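Local coordinates for protein Dot/Icm T4SS effector (PDB 6VVE) that probably acts as a protein kinase that is activated by host inositol hexakisphosphate and binds ADP and manganese in a nucleotide pocket, at residues H179-N184 and H188-N193; E163-A168 and V201-L206; E171-G176 and D230-V235. One frame throughout, in Å; residues are numbered along the deposited sequence.

How the interactions relate
All three contacts lie within the half of the kinase that begins with helix 159-174. Interactions 2 and 3 are buried and share that helix, which meets strand 201-203 through F165 and helix 231-239 through N173. Interaction 1 is only partly buried, a loop folded on itself beside the ADP phosphates, and is rich in polar bonds. Interaction 2 is apolar across its interface, whereas interaction 3 turns on one hydrogen bond from a helix backbone. H179 joins the three: its NE2 probably bonds I204 O of interaction 2, and its O the NE2 of Q231 in interaction 3. Interactions 1 and 2 both touch ADP.

Interaction 1: H179-N184 and H188-N193; sequences HPDLAN and HISPQN. With ADP (adenosine-5'-diphosphate), chain C.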
loop_
_atom_site.group_PDB
_atom_site.type_symbol
_atom_site.label_atom_id
_atom_site.label_comp_id
_atom_site.label_asym_id
_atom_site.label_seq_id
_atom_site.Cartn_x
_atom_site.Cartn_y
_atom_site.Cartn_z
ATOM N N HIS A 179 3.152 -2.819 -3.568
ATOM C CA HIS A 179 1.968 -3.630 -3.270
ATOM C C HIS A 179 2.184 -5.056 -3.759
ATOM O O HIS A 179 2.641 -5.250 -4.893
ATOM C CB HIS A 179 0.752 -3.001 -3.951
ATOM C CG HIS A 179 -0.565 -3.454 -3.399
ATOM N ND1 HIS A 179 -0.927 -4.782 -3.329
ATOM C CD2 HIS A 179 -1.609 -2.749 -2.905
ATOM C CE1 HIS A 179 -2.136 -4.874 -2.806
ATOM N NE2 HIS A 179 -2.569 -3.655 -2.536
ATOM N N PRO A 180 1.865 -6.075 -2.952
ATOM C CA PRO A 180 2.115 -7.463 -3.396
ATOM C C PRO A 180 1.146 -7.969 -4.460
ATOM O O PRO A 180 1.444 -8.986 -5.111
ATOM C CB PRO A 180 1.981 -8.282 -2.098
ATOM C CG PRO A 180 1.040 -7.448 -1.235
ATOM C CD PRO A 180 1.355 -6.004 -1.567
ATOM N N ASP A 181 -0.004 -7.316 -4.653
ATOM C CA ASP A 181 -0.997 -7.773 -5.626
ATOM C C ASP A 181 -1.801 -6.563 -6.113
ATOM O O ASP A 181 -2.970 -6.358 -5.763
ATOM C CB ASP A 181 -1.916 -8.843 -5.031
ATOM C CG ASP A 181 -2.935 -9.370 -6.044
ATOM O OD1 ASP A 181 -2.717 -9.181 -7.269
ATOM O OD2 ASP A 181 -3.956 -9.964 -5.618
ATOM N N LEU A 182 -1.171 -5.739 -6.949
ATOM C CA LEU A 182 -1.865 -4.616 -7.572
ATOM C C LEU A 182 -1.456 -4.528 -9.036
ATOM O O LEU A 182 -2.311 -4.444 -9.922
ATOM C CB LEU A 182 -1.566 -3.309 -6.841
ATOM C CG LEU A 182 -2.261 -2.065 -7.389
ATOM C CD1 LEU A 182 -3.773 -2.260 -7.449
ATOM C CD2 LEU A 182 -1.918 -0.843 -6.533
ATOM N N ALA A 183 -0.148 -4.560 -9.291
ATOM C CA ALA A 183 0.399 -4.542 -10.650
ATOM C C ALA A 183 1.758 -5.245 -10.586
ATOM O O ALA A 183 2.799 -4.605 -10.388
ATOM C CB ALA A 183 0.531 -3.124 -11.183
ATOM N N ASN A 184 1.728 -6.571 -10.698
ATOM C CA ASN A 184 2.955 -7.349 -10.563
ATOM C C ASN A 184 3.928 -7.082 -11.704
ATOM O O ASN A 184 5.142 -7.185 -11.508
ATOM C CB ASN A 184 2.628 -8.844 -10.491
ATOM C CG ASN A 184 1.762 -9.195 -9.297
ATOM O OD1 ASN A 184 1.678 -8.442 -8.330
ATOM N ND2 ASN A 184 1.116 -10.351 -9.359
ATOM N N HIS A 188 0.029 -7.343 -15.966
ATOM C CA HIS A 188 -0.863 -7.823 -14.919
ATOM C C HIS A 188 -1.292 -6.649 -14.055
ATOM O O HIS A 188 -0.448 -5.961 -13.473
ATOM C CB HIS A 188 -0.190 -8.894 -14.056
ATOM C CG HIS A 188 -0.910 -9.174 -12.773
ATOM N ND1 HIS A 188 -0.815 -8.352 -11.669
ATOM C CD2 HIS A 188 -1.740 -10.185 -12.420
ATOM C CE1 HIS A 188 -1.553 -8.846 -10.691
ATOM N NE2 HIS A 188 -2.123 -9.959 -11.121
ATOM N N ILE A 189 -2.597 -6.429 -13.967
ATOM C CA ILE A 189 -3.183 -5.453 -13.060
ATOM C C ILE A 189 -4.343 -6.134 -12.348
ATOM O O ILE A 189 -5.078 -6.925 -12.950
ATOM C CB ILE A 189 -3.657 -4.197 -13.814
ATOM C CG1 ILE A 189 -4.042 -3.091 -12.838
ATOM C CG2 ILE A 189 -4.859 -4.528 -14.700
ATOM C CD1 ILE A 189 -2.866 -2.398 -12.223
ATOM N N SER A 190 -4.505 -5.828 -11.063
ATOM C CA SER A 190 -5.586 -6.353 -10.232
ATOM C C SER A 190 -6.453 -5.178 -9.793
ATOM O O SER A 190 -6.328 -4.687 -8.660
ATOM C CB SER A 190 -5.044 -7.118 -9.024
ATOM O OG SER A 190 -4.232 -8.215 -9.436
ATOM N N PRO A 191 -7.345 -4.699 -10.662
ATOM C CA PRO A 191 -8.136 -3.506 -10.311
ATOM C C PRO A 191 -9.021 -3.700 -9.098
ATOM O O PRO A 191 -9.398 -2.708 -8.464
ATOM C CB PRO A 191 -8.978 -3.247 -11.572
ATOM C CG PRO A 191 -8.307 -4.020 -12.668
ATOM C CD PRO A 191 -7.690 -5.225 -11.995
ATOM N N GLN A 192 -9.362 -4.942 -8.749
ATOM C CA GLN A 192 -10.244 -5.174 -7.614
ATOM C C GLN A 192 -9.629 -4.702 -6.303
ATOM O O GLN A 192 -10.350 -4.534 -5.315
ATOM C CB GLN A 192 -10.603 -6.665 -7.518
ATOM C CG GLN A 192 -9.449 -7.589 -7.151
ATOM C CD GLN A 192 -8.653 -8.059 -8.355
ATOM O OE1 GLN A 192 -8.642 -7.414 -9.403
ATOM N NE2 GLN A 192 -7.979 -9.195 -8.209
ATOM N N ASN A 193 -8.314 -4.502 -6.261
ATOM C CA ASN A 193 -7.646 -4.029 -5.059
ATOM C C ASN A 193 -7.539 -2.507 -5.007
ATOM O O ASN A 193 -6.851 -1.978 -4.128
ATOM C CB ASN A 193 -6.256 -4.664 -4.950
ATOM C CG ASN A 193 -6.327 -6.155 -4.647
ATOM O OD1 ASN A 193 -7.320 -6.644 -4.098
ATOM N ND2 ASN A 193 -5.288 -6.881 -5.014
HETATM P PB ADP C . -8.313 -10.336 -2.924
HETATM O O1B ADP C . -7.745 -9.513 -4.064
HETATM O O2B ADP C . -9.725 -10.802 -3.163
HETATM O O3B ADP C . -7.378 -11.409 -2.393
HETATM P PA ADP C . -9.212 -9.571 -0.338
HETATM O O1A ADP C . -8.476 -8.809 0.731
HETATM O O2A ADP C . -9.403 -11.058 -0.195
HETATM O O3A ADP C . -8.427 -9.271 -1.712
HETATM O "O5'" ADP C . -10.648 -8.881 -0.489
HETATM C "C5'" ADP C . -11.731 -9.533 -1.133
HETATM C "C4'" ADP C . -12.931 -8.622 -1.140
HETATM O "O4'" ADP C . -13.353 -8.285 0.196
HETATM C "C3'" ADP C . -12.678 -7.282 -1.872
HETATM O "O3'" ADP C . -12.948 -7.334 -3.247
HETATM C "C2'" ADP C . -13.621 -6.312 -1.128
HETATM O "O2'" ADP C . -14.873 -6.247 -1.784
HETATM C "C1'" ADP C . -13.777 -6.918 0.278
HETATM N N9 ADP C . -12.918 -6.146 1.198
HETATM C C8 ADP C . -11.627 -6.430 1.478
HETATM N N7 ADP C . -11.115 -5.522 2.349
HETATM C C5 ADP C . -12.093 -4.645 2.629
HETATM C C6 ADP C . -12.223 -3.443 3.475
HETATM N N6 ADP C . -11.176 -3.016 4.205
HETATM N N1 ADP C . -13.418 -2.800 3.497
HETATM C C2 ADP C . -14.473 -3.231 2.765
HETATM N N3 ADP C . -14.414 -4.320 1.977
HETATM C C4 ADP C . -13.279 -5.056 1.871
HETATM O O HOH W 1 -3.827 -11.536 -8.856
#
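The carboxylate oxygen OD1 of D181 is gripped twice: the hydroxyl OG of S190 donates to it at 2.8 Å, from the syn side but 32° out of the carboxylate plane, and a water donates to it. That water is also 3.2 Å from H188 NE2, so it bridges D181 to the imidazole. With CG anti to the backbone N (chi1 -178°), the D181 carboxylate lies close to S190 and N193. The backbones add a tie, S190 N donating to L182 O at 2.8 Å. The HPD sequence and the asparagine N193, twelve residues after D181 and so farther along than in canonical kinases, are consistent with a catalytic loop in which an HRD-like triplet precedes a metal-binding asparagine; here N193 OD1 comes within 2.9 Å of O1B of ADP. Within segment 179-184, H179 ND1 accepts the D181 N-H almost in the ring plane, while NE2 bonds to I204 O. Farther on, the N-H of N184 reaches ND1 of H188 (3.3 Å), tilted from the ring plane, and the N184 amide lies nearly parallel over one face of that ring. A183 CB meets CD1 of I189 at 3.6 Å, both packing against V235 of helix 231-239.

Interaction 2: E163-A168 and V201-L206; sequences EEFVLA and VKTIDL. With ADP (adenosine-5'-diphosphate), chain C.
F165 swings its ring anti to the backbone N (chi1 169°), off helix 159-174 and across to strand 201-203, where chi1 of V201 (162°) likewise turns CG1 anti to its own backbone N and up against the root of the ring. F165 CG and V201 CG1 meet at 4.0 Å, the two side chains crossing at about a right angle. Further along the ring, F165 CE1 lies 3.6 Å from T203 CB, and the methyl CG2 of T203 comes to the ring edge in its plane. Obliquely placed, the carbonyl O of V201 approaches F165 CD1 at 3.4 Å. The helix and strand axes pass 8.2 Å apart at 40°. Just beyond the strand, the chain runs into the nucleotide pocket: I204 CD1 touches C8 of ADP at 3.6 Å, and D205 lies beside the phosphates at a position consistent with the aspartate of the kinase DFG motif. T203 faces the ring with its carbon atoms. The contact is therefore mainly apolar, resting on the ring of F165 against carbon atoms, with one carbonyl oxygen near CD1; T203 OG1 bonds instead to N193 O, and V201 O to H127 ND1.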
loop_
_atom_site.group_PDB
_atom_site.type_symbol
_atom_site.label_atom_id
_atom_site.label_comp_id
_atom_site.label_asym_id
_atom_site.label_seq_id
_atom_site.Cartn_x
_atom_site.Cartn_y
_atom_site.Cartn_z
ATOM N N GLU A 163 -5.164 9.929 -9.849
ATOM C CA GLU A 163 -3.884 10.630 -9.902
ATOM C C GLU A 163 -3.258 10.717 -8.513
ATOM O O GLU A 163 -2.083 10.380 -8.325
ATOM C CB GLU A 163 -4.072 12.027 -10.500
ATOM C CG GLU A 163 -4.773 12.053 -11.853
ATOM C CD GLU A 163 -3.873 12.522 -12.989
ATOM O OE1 GLU A 163 -2.810 13.118 -12.719
ATOM O OE2 GLU A 163 -4.233 12.284 -14.160
ATOM N N GLU A 164 -4.040 11.144 -7.520
ATOM C CA GLU A 164 -3.503 11.306 -6.175
ATOM C C GLU A 164 -3.066 9.967 -5.593
ATOM O O GLU A 164 -2.042 9.883 -4.903
ATOM C CB GLU A 164 -4.545 11.974 -5.277
ATOM C CG GLU A 164 -4.020 12.354 -3.903
ATOM C CD GLU A 164 -5.070 13.024 -3.035
ATOM O OE1 GLU A 164 -6.204 13.229 -3.515
ATOM O OE2 GLU A 164 -4.758 13.343 -1.867
ATOM N N PHE A 165 -3.821 8.900 -5.864
ATOM C CA PHE A 165 -3.404 7.591 -5.380
ATOM C C PHE A 165 -2.106 7.141 -6.042
ATOM O O PHE A 165 -1.211 6.612 -5.375
ATOM C CB PHE A 165 -4.486 6.546 -5.639
ATOM C CG PHE A 165 -4.018 5.139 -5.393
ATOM C CD1 PHE A 165 -4.022 4.603 -4.118
ATOM C CD2 PHE A 165 -3.528 4.365 -6.447
ATOM C CE1 PHE A 165 -3.578 3.308 -3.896
ATOM C CE2 PHE A 165 -3.074 3.084 -6.229
ATOM C CZ PHE A 165 -3.099 2.548 -4.953
ATOM N N VAL A 166 -1.988 7.349 -7.354
ATOM C CA VAL A 166 -0.797 6.913 -8.083
ATOM C C VAL A 166 0.446 7.611 -7.542
ATOM O O VAL A 166 1.487 6.976 -7.324
ATOM C CB VAL A 166 -0.969 7.156 -9.591
ATOM C CG1 VAL A 166 0.366 7.112 -10.296
ATOM C CG2 VAL A 166 -1.921 6.119 -10.176
ATOM N N LEU A 167 0.362 8.931 -7.335
ATOM C CA LEU A 167 1.508 9.666 -6.801
ATOM C C LEU A 167 1.840 9.200 -5.386
ATOM O O LEU A 167 3.011 9.152 -4.991
ATOM C CB LEU A 167 1.224 11.164 -6.820
ATOM C CG LEU A 167 1.095 11.798 -8.206
ATOM C CD1 LEU A 167 0.696 13.252 -8.090
ATOM C CD2 LEU A 167 2.378 11.643 -9.000
ATOM N N ALA A 168 0.820 8.858 -4.600
ATOM C CA ALA A 168 1.085 8.286 -3.280
ATOM C C ALA A 168 1.779 6.933 -3.401
ATOM O O ALA A 168 2.708 6.625 -2.638
ATOM C CB ALA A 168 -0.217 8.154 -2.491
ATOM N N VAL A 201 -9.070 7.409 -3.648
ATOM C CA VAL A 201 -8.938 5.997 -3.975
ATOM C C VAL A 201 -7.966 5.378 -2.979
ATOM O O VAL A 201 -6.888 5.935 -2.736
ATOM C CB VAL A 201 -8.460 5.801 -5.423
ATOM C CG1 VAL A 201 -7.911 4.395 -5.615
ATOM C CG2 VAL A 201 -9.589 6.071 -6.385
ATOM N N LYS A 202 -8.353 4.244 -2.399
ATOM C CA LYS A 202 -7.521 3.475 -1.495
ATOM C C LYS A 202 -7.226 2.112 -2.116
ATOM O O LYS A 202 -7.856 1.689 -3.094
ATOM C CB LYS A 202 -8.206 3.298 -0.137
ATOM C CG LYS A 202 -8.692 4.590 0.506
ATOM C CD LYS A 202 -9.504 4.294 1.766
ATOM C CE LYS A 202 -10.014 5.569 2.420
ATOM N NZ LYS A 202 -8.926 6.342 3.069
ATOM N N THR A 203 -6.259 1.413 -1.538
ATOM C CA THR A 203 -5.904 0.076 -1.986
ATOM C C THR A 203 -5.941 -0.882 -0.799
ATOM O O THR A 203 -5.511 -0.539 0.310
ATOM C CB THR A 203 -4.522 0.036 -2.646
ATOM O OG1 THR A 203 -4.306 -1.276 -3.205
ATOM C CG2 THR A 203 -3.412 0.343 -1.647
ATOM N N ILE A 204 -6.433 -2.097 -1.049
ATOM C CA ILE A 204 -6.613 -3.104 -0.012
ATOM C C ILE A 204 -5.780 -4.332 -0.348
ATOM O O ILE A 204 -4.916 -4.291 -1.231
ATOM C CB ILE A 204 -8.102 -3.466 0.133
ATOM C CG1 ILE A 204 -8.675 -3.927 -1.209
ATOM C CG2 ILE A 204 -8.881 -2.274 0.662
ATOM C CD1 ILE A 204 -10.097 -4.480 -1.128
ATOM N N ASP A 205 -6.042 -5.440 0.346
ATOM C CA ASP A 205 -5.314 -6.696 0.143
ATOM C C ASP A 205 -3.852 -6.545 0.552
ATOM O O ASP A 205 -2.950 -7.037 -0.130
ATOM C CB ASP A 205 -5.426 -7.170 -1.305
ATOM C CG ASP A 205 -5.061 -8.637 -1.473
ATOM O OD1 ASP A 205 -5.068 -9.383 -0.473
ATOM O OD2 ASP A 205 -4.757 -9.050 -2.610
ATOM N N LEU A 206 -3.620 -5.857 1.676
ATOM C CA LEU A 206 -2.279 -5.639 2.208
ATOM C C LEU A 206 -2.035 -6.395 3.512
ATOM O O LEU A 206 -1.188 -5.977 4.315
ATOM C CB LEU A 206 -2.045 -4.140 2.414
ATOM C CG LEU A 206 -1.925 -3.266 1.172
ATOM C CD1 LEU A 206 -1.949 -1.791 1.545
ATOM C CD2 LEU A 206 -0.659 -3.591 0.400
HETATM P PB ADP C . -8.313 -10.336 -2.924
HETATM O O1B ADP C . -7.745 -9.513 -4.064
HETATM O O2B ADP C . -9.725 -10.802 -3.163
HETATM O O3B ADP C . -7.378 -11.409 -2.393
HETATM P PA ADP C . -9.212 -9.571 -0.338
HETATM O O1A ADP C . -8.476 -8.809 0.731
HETATM O O2A ADP C . -9.403 -11.058 -0.195
HETATM O O3A ADP C . -8.427 -9.271 -1.712
HETATM O "O5'" ADP C . -10.648 -8.881 -0.489
HETATM C "C5'" ADP C . -11.731 -9.533 -1.133
HETATM C "C4'" ADP C . -12.931 -8.622 -1.140
HETATM O "O4'" ADP C . -13.353 -8.285 0.196
HETATM C "C3'" ADP C . -12.678 -7.282 -1.872
HETATM O "O3'" ADP C . -12.948 -7.334 -3.247
HETATM C "C2'" ADP C . -13.621 -6.312 -1.128
HETATM O "O2'" ADP C . -14.873 -6.247 -1.784
HETATM C "C1'" ADP C . -13.777 -6.918 0.278
HETATM N N9 ADP C . -12.918 -6.146 1.198
HETATM C C8 ADP C . -11.627 -6.430 1.478
HETATM N N7 ADP C . -11.115 -5.522 2.349
HETATM C C5 ADP C . -12.093 -4.645 2.629
HETATM C C6 ADP C . -12.223 -3.443 3.475
HETATM N N6 ADP C . -11.176 -3.016 4.205
HETATM N N1 ADP C . -13.418 -2.800 3.497
HETATM C C2 ADP C . -14.473 -3.231 2.765
HETATM N N3 ADP C . -14.414 -4.320 1.977
HETATM C C4 ADP C . -13.279 -5.056 1.871
#

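Interaction 3: E171-G176 and D230-V235; sequences ELNDAG and DQWLYV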
loop_
_atom_site.group_PDB
_atom_site.type_symbol
_atom_site.label_atom_id
_atom_site.label_comp_id
_atom_site.label_asym_id
_atom_site.label_seq_id
_atom_site.Cartn_x
_atom_site.Cartn_y
_atom_site.Cartn_z
ATOM N N GLU A 171 5.434 7.447 -4.267
ATOM C CA GLU A 171 6.218 7.759 -3.073
ATOM C C GLU A 171 6.580 6.480 -2.333
ATOM O O GLU A 171 7.704 6.328 -1.839
ATOM C CB GLU A 171 5.425 8.709 -2.170
ATOM C CG GLU A 171 6.271 9.616 -1.307
ATOM C CD GLU A 171 5.459 10.728 -0.661
ATOM O OE1 GLU A 171 4.266 10.875 -1.005
ATOM O OE2 GLU A 171 6.015 11.457 0.190
ATOM N N LEU A 172 5.642 5.534 -2.271
ATOM C CA LEU A 172 5.931 4.233 -1.680
ATOM C C LEU A 172 6.989 3.484 -2.486
ATOM O O LEU A 172 7.993 3.008 -1.934
ATOM C CB LEU A 172 4.640 3.419 -1.598
ATOM C CG LEU A 172 4.685 2.116 -0.806
ATOM C CD1 LEU A 172 4.712 2.407 0.689
ATOM C CD2 LEU A 172 3.497 1.228 -1.172
ATOM N N ASN A 173 6.793 3.397 -3.806
ATOM C CA ASN A 173 7.735 2.672 -4.649
ATOM C C ASN A 173 9.119 3.312 -4.602
ATOM O O ASN A 173 10.135 2.606 -4.573
ATOM C CB ASN A 173 7.231 2.617 -6.094
ATOM C CG ASN A 173 5.874 1.926 -6.229
ATOM O OD1 ASN A 173 5.137 2.170 -7.184
ATOM N ND2 ASN A 173 5.545 1.054 -5.274
ATOM N N ASP A 174 9.183 4.652 -4.606
ATOM C CA ASP A 174 10.478 5.323 -4.577
ATOM C C ASP A 174 11.304 4.914 -3.366
ATOM O O ASP A 174 12.542 4.964 -3.417
ATOM C CB ASP A 174 10.295 6.844 -4.589
ATOM C CG ASP A 174 9.826 7.362 -5.937
ATOM O OD1 ASP A 174 9.833 6.583 -6.910
ATOM O OD2 ASP A 174 9.454 8.552 -6.020
ATOM N N ALA A 175 10.648 4.509 -2.282
ATOM C CA ALA A 175 11.309 4.105 -1.053
ATOM C C ALA A 175 11.614 2.609 -0.987
ATOM O O ALA A 175 12.174 2.139 0.027
ATOM C CB ALA A 175 10.442 4.503 0.155
ATOM N N GLY A 176 11.290 1.856 -2.031
ATOM C CA GLY A 176 11.576 0.436 -2.060
ATOM C C GLY A 176 10.465 -0.479 -1.586
ATOM O O GLY A 176 10.708 -1.680 -1.430
ATOM N N ASP A 230 8.484 0.518 -10.341
ATOM C CA ASP A 230 7.710 1.156 -11.397
ATOM C C ASP A 230 6.234 0.797 -11.323
ATOM O O ASP A 230 5.482 1.091 -12.254
ATOM C CB ASP A 230 8.268 0.773 -12.776
ATOM C CG ASP A 230 9.690 1.301 -12.992
ATOM O OD1 ASP A 230 10.111 2.210 -12.235
ATOM O OD2 ASP A 230 10.382 0.803 -13.911
ATOM N N GLN A 231 5.811 0.157 -10.235
ATOM C CA GLN A 231 4.421 -0.255 -10.078
ATOM C C GLN A 231 3.468 0.895 -10.359
ATOM O O GLN A 231 2.510 0.752 -11.133
ATOM C CB GLN A 231 4.230 -0.785 -8.651
ATOM C CG GLN A 231 2.956 -1.521 -8.381
ATOM C CD GLN A 231 2.953 -2.127 -6.991
ATOM O OE1 GLN A 231 2.973 -1.411 -5.989
ATOM N NE2 GLN A 231 2.969 -3.446 -6.928
ATOM N N TRP A 232 3.715 2.043 -9.726
ATOM C CA TRP A 232 2.842 3.202 -9.880
ATOM C C TRP A 232 2.617 3.543 -11.349
ATOM O O TRP A 232 1.518 3.963 -11.739
ATOM C CB TRP A 232 3.458 4.405 -9.157
ATOM C CG TRP A 232 4.768 4.808 -9.759
ATOM C CD1 TRP A 232 5.998 4.294 -9.462
ATOM C CD2 TRP A 232 4.980 5.799 -10.768
ATOM N NE1 TRP A 232 6.966 4.905 -10.233
ATOM C CE2 TRP A 232 6.361 5.833 -11.040
ATOM C CE3 TRP A 232 4.134 6.651 -11.479
ATOM C CZ2 TRP A 232 6.914 6.703 -11.977
ATOM C CZ3 TRP A 232 4.691 7.521 -12.413
ATOM C CH2 TRP A 232 6.062 7.534 -12.653
ATOM N N LEU A 233 3.650 3.377 -12.178
ATOM C CA LEU A 233 3.532 3.730 -13.589
ATOM C C LEU A 233 2.608 2.771 -14.320
ATOM O O LEU A 233 1.840 3.195 -15.202
ATOM C CB LEU A 233 4.915 3.740 -14.232
ATOM C CG LEU A 233 5.019 4.172 -15.691
ATOM C CD1 LEU A 233 4.677 5.639 -15.845
ATOM C CD2 LEU A 233 6.426 3.880 -16.229
ATOM N N TYR A 234 2.667 1.478 -13.975
ATOM C CA TYR A 234 1.812 0.499 -14.642
ATOM C C TYR A 234 0.338 0.786 -14.368
ATOM O O TYR A 234 -0.501 0.718 -15.277
ATOM C CB TYR A 234 2.143 -0.917 -14.174
ATOM C CG TYR A 234 3.603 -1.308 -14.231
ATOM C CD1 TYR A 234 4.506 -0.633 -15.046
ATOM C CD2 TYR A 234 4.073 -2.386 -13.487
ATOM C CE1 TYR A 234 5.836 -0.993 -15.089
ATOM C CE2 TYR A 234 5.402 -2.770 -13.537
ATOM C CZ TYR A 234 6.281 -2.062 -14.325
ATOM O OH TYR A 234 7.599 -2.443 -14.351
ATOM N N VAL A 235 0.006 1.103 -13.113
ATOM C CA VAL A 235 -1.379 1.395 -12.757
ATOM C C VAL A 235 -1.885 2.595 -13.551
ATOM O O VAL A 235 -2.968 2.556 -14.156
ATOM C CB VAL A 235 -1.505 1.628 -11.240
ATOM C CG1 VAL A 235 -2.927 2.022 -10.881
ATOM C CG2 VAL A 235 -1.076 0.386 -10.468
#
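N173 is the residue most covered here, and its amide oxygen does nearly all of the touching. OD1 accepts the backbone N-H of W232 at 2.9 Å; the donor lies almost straight ahead of the carbonyl (C=O...N angle 164°), although the N-H itself is bent, at 144°. With CG anti to its carbonyl carbon, N173 points the amide from the last turn of helix 159-174 into the first turn of helix 231-239. That helix begins after D230, which at the N-cap position makes no capping bond and whose carboxylate bonds Y260 OH instead; the N173 amide takes up one of the first-turn N-H groups and would be favoured by the positive end of the helix dipole. The indole edge of W232 also meets this oxygen in plane, with CD1 3.2 Å from N173 OD1. Because W232 CG sits between its backbone N and carbonyl carbon (chi1 63°), the ring folds back beside that N-H. Q231 contributes through CB, which packs against N173 OD1 at 3.4 Å, and its extended chain crosses the N173 side chain at about a right angle. The ends of these groups are tied to other partners: ND2 of N173 to Y177 O, NE2 of Q231 to H179 O, and NE1 of W232 to S269 OG. After N173 the helix closes with a Schellman motif at G176, and the chain enters strand 177-178, whose W178 touches both N173 and Q231. On the helix 159-174 side, W232 packs on V166 and L169 and makes a cation-pi contact with K170.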